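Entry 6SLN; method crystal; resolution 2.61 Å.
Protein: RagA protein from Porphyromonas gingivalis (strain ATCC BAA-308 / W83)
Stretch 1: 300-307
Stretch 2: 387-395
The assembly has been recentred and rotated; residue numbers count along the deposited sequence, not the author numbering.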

# COMPACT_ATOMS: atom_id res chain seq x y z
N ASP A 300 -22.88 34.68 -11.25
CA ASP A 300 -21.72 35.18 -10.52
C ASP A 300 -20.73 34.02 -10.42
O ASP A 300 -20.69 33.27 -9.45
CB ASP A 300 -22.17 35.67 -9.15
CG ASP A 300 -21.05 36.33 -8.36
OD1 ASP A 300 -19.87 36.05 -8.68
OD2 ASP A 300 -21.35 37.12 -7.44
N TRP A 301 -19.90 33.88 -11.47
CA TRP A 301 -18.97 32.76 -11.50
C TRP A 301 -17.87 32.88 -10.45
O TRP A 301 -17.27 31.87 -10.09
CB TRP A 301 -18.35 32.61 -12.89
CG TRP A 301 -19.15 31.75 -13.77
CD1 TRP A 301 -20.07 32.16 -14.70
CD2 TRP A 301 -19.18 30.34 -13.77
NE1 TRP A 301 -20.65 31.07 -15.30
CE2 TRP A 301 -20.12 29.93 -14.74
CE3 TRP A 301 -18.52 29.37 -13.02
CZ2 TRP A 301 -20.39 28.60 -15.00
CZ3 TRP A 301 -18.79 28.05 -13.29
CH2 TRP A 301 -19.71 27.67 -14.27
N LEU A 302 -17.62 34.09 -9.95
CA LEU A 302 -16.79 34.27 -8.77
C LEU A 302 -17.35 33.48 -7.59
O LEU A 302 -16.70 32.59 -7.05
CB LEU A 302 -16.69 35.76 -8.41
CG LEU A 302 -15.94 36.03 -7.11
CD1 LEU A 302 -14.52 35.42 -7.12
CD2 LEU A 302 -15.91 37.51 -6.72
N LYS A 303 -18.59 33.79 -7.21
CA LYS A 303 -19.23 33.05 -6.13
C LYS A 303 -19.43 31.58 -6.48
O LYS A 303 -19.45 30.73 -5.58
CB LYS A 303 -20.55 33.72 -5.72
CG LYS A 303 -21.25 33.01 -4.56
CD LYS A 303 -22.46 33.77 -4.10
CE LYS A 303 -22.23 35.26 -4.28
NZ LYS A 303 -21.58 35.86 -3.08
N ALA A 304 -19.54 31.25 -7.77
CA ALA A 304 -19.64 29.84 -8.15
C ALA A 304 -18.40 29.05 -7.76
O ALA A 304 -18.49 27.84 -7.55
CB ALA A 304 -19.86 29.74 -9.66
N LEU A 305 -17.23 29.70 -7.68
CA LEU A 305 -15.98 28.99 -7.45
C LEU A 305 -15.17 29.44 -6.24
O LEU A 305 -14.13 28.85 -5.98
CB LEU A 305 -15.09 29.02 -8.71
CG LEU A 305 -15.75 28.30 -9.88
CD1 LEU A 305 -15.60 29.13 -11.12
CD2 LEU A 305 -15.27 26.87 -10.08
N PHE A 306 -15.61 30.46 -5.51
CA PHE A 306 -14.89 30.90 -4.32
C PHE A 306 -15.90 31.28 -3.25
O PHE A 306 -16.99 31.78 -3.54
CB PHE A 306 -13.94 32.10 -4.60
CG PHE A 306 -12.75 31.74 -5.43
CD1 PHE A 306 -12.85 31.64 -6.81
CD2 PHE A 306 -11.53 31.49 -4.84
CE1 PHE A 306 -11.75 31.31 -7.58
CE2 PHE A 306 -10.43 31.18 -5.59
CZ PHE A 306 -10.54 31.08 -6.97
N LYS A 307 -15.51 31.06 -2.00
CA LYS A 307 -16.38 31.20 -0.85
C LYS A 307 -15.58 31.90 0.23
O LYS A 307 -14.36 31.99 0.17
CB LYS A 307 -16.87 29.83 -0.35
CG LYS A 307 -15.70 28.84 -0.10
CD LYS A 307 -16.10 27.53 0.60
CE LYS A 307 -15.18 27.22 1.80
NZ LYS A 307 -15.82 26.38 2.87
N MET A 387 -11.27 24.79 -18.41
CA MET A 387 -12.51 25.55 -18.45
C MET A 387 -13.33 25.33 -17.18
O MET A 387 -13.48 24.21 -16.70
CB MET A 387 -13.36 25.18 -19.64
CG MET A 387 -14.39 26.23 -19.90
SD MET A 387 -14.40 26.56 -21.64
CE MET A 387 -14.80 24.94 -22.30
N GLY A 388 -13.83 26.43 -16.64
CA GLY A 388 -14.65 26.39 -15.46
C GLY A 388 -13.88 26.33 -14.16
O GLY A 388 -14.51 26.40 -13.09
N SER A 389 -12.56 26.23 -14.20
CA SER A 389 -11.78 26.07 -12.98
C SER A 389 -11.06 27.36 -12.60
O SER A 389 -10.61 28.12 -13.46
CB SER A 389 -10.77 24.93 -13.17
OG SER A 389 -9.82 24.93 -12.12
N GLY A 390 -10.99 27.63 -11.30
CA GLY A 390 -10.11 28.63 -10.74
C GLY A 390 -10.48 30.05 -11.09
O GLY A 390 -11.51 30.34 -11.69
N THR A 391 -9.59 30.96 -10.70
CA THR A 391 -9.78 32.36 -11.06
C THR A 391 -9.84 32.51 -12.57
O THR A 391 -10.50 33.42 -13.07
CB THR A 391 -8.67 33.23 -10.49
OG1 THR A 391 -7.42 32.59 -10.76
CG2 THR A 391 -8.85 33.41 -9.01
N PHE A 392 -9.17 31.63 -13.29
CA PHE A 392 -9.31 31.59 -14.74
C PHE A 392 -10.77 31.41 -15.15
O PHE A 392 -11.28 32.13 -16.02
CB PHE A 392 -8.46 30.47 -15.32
CG PHE A 392 -8.74 30.19 -16.76
CD1 PHE A 392 -8.41 31.12 -17.72
CD2 PHE A 392 -9.38 29.03 -17.14
CE1 PHE A 392 -8.67 30.88 -19.06
CE2 PHE A 392 -9.64 28.77 -18.47
CZ PHE A 392 -9.28 29.70 -19.44
N GLY A 393 -11.45 30.43 -14.55
CA GLY A 393 -12.84 30.19 -14.90
C GLY A 393 -13.76 31.29 -14.41
O GLY A 393 -14.74 31.63 -15.09
N VAL A 394 -13.45 31.87 -13.25
CA VAL A 394 -14.22 33.01 -12.75
C VAL A 394 -14.33 34.09 -13.82
O VAL A 394 -15.39 34.69 -14.01
CB VAL A 394 -13.59 33.55 -11.46
CG1 VAL A 394 -14.22 34.87 -11.08
CG2 VAL A 394 -13.74 32.51 -10.34
N LEU A 395 -13.23 34.36 -14.53
CA LEU A 395 -13.26 35.35 -15.59
C LEU A 395 -13.81 34.77 -16.89
O LEU A 395 -14.59 35.43 -17.58
CB LEU A 395 -11.86 35.92 -15.84
CG LEU A 395 -11.09 36.53 -14.67
CD1 LEU A 395 -9.79 37.12 -15.17
CD2 LEU A 395 -11.92 37.57 -13.90

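Three glycines in nine residues, Gly-388, Gly-390 and Gly-393, leave much of the second stretch's surface as bare backbone, and the first stretch packs onto it without a single hydrogen bond crossing between them. Leu-305 makes the closest approach: its CD2 lies 3.1 Å from Gly-388 O, a tight contact between a methyl and a carbonyl oxygen. Its CD1 meets the backbone again, 4.3 Å from Gly-393 C, and lies 3.9 Å from CG2 of Val-394.

The glycines are not interchangeable. Gly-388 and Gly-390 have positive phi, which by itself favours glycine. Gly-393 has ordinary helical angles, but a CB there would point toward the first stretch and come 2.6 Å from Gly-388 C, so the constraint lies within its own stretch; the same CB would stand 4.0 Å from Leu-305 CD1.

Val-394 is the residue most covered by the partner. Both methyls lie near Leu-302, and CG2 also reaches Phe-306. CG1 sits 3.7 Å from Leu-302 CB, while CG2 lies 3.6 Å from Trp-301 O and 3.6 Å from Phe-306 CE1. Here the backbones draw close, with Leu-302 CA and Val-394 CA 4.9 Å apart. The Phe-306 ring presents its edge to Val-394 CG2 and to the backbone of Gly-390, and its CZ reaches within 3.5 Å of Thr-391 CG2.

The two helical segments run roughly antiparallel, at 150°, with axes approaching to 8.4 Å. The first is short and weakly bonded, but its start is well anchored: Asp-300 OD1 caps it by accepting from Lys-303 N at 3.0 Å, nearly linearly. The rule to read here is apolar side chains laid against glycine backbone and one central valine, with polar pairing kept within each stretch or directed elsewhere in the structure.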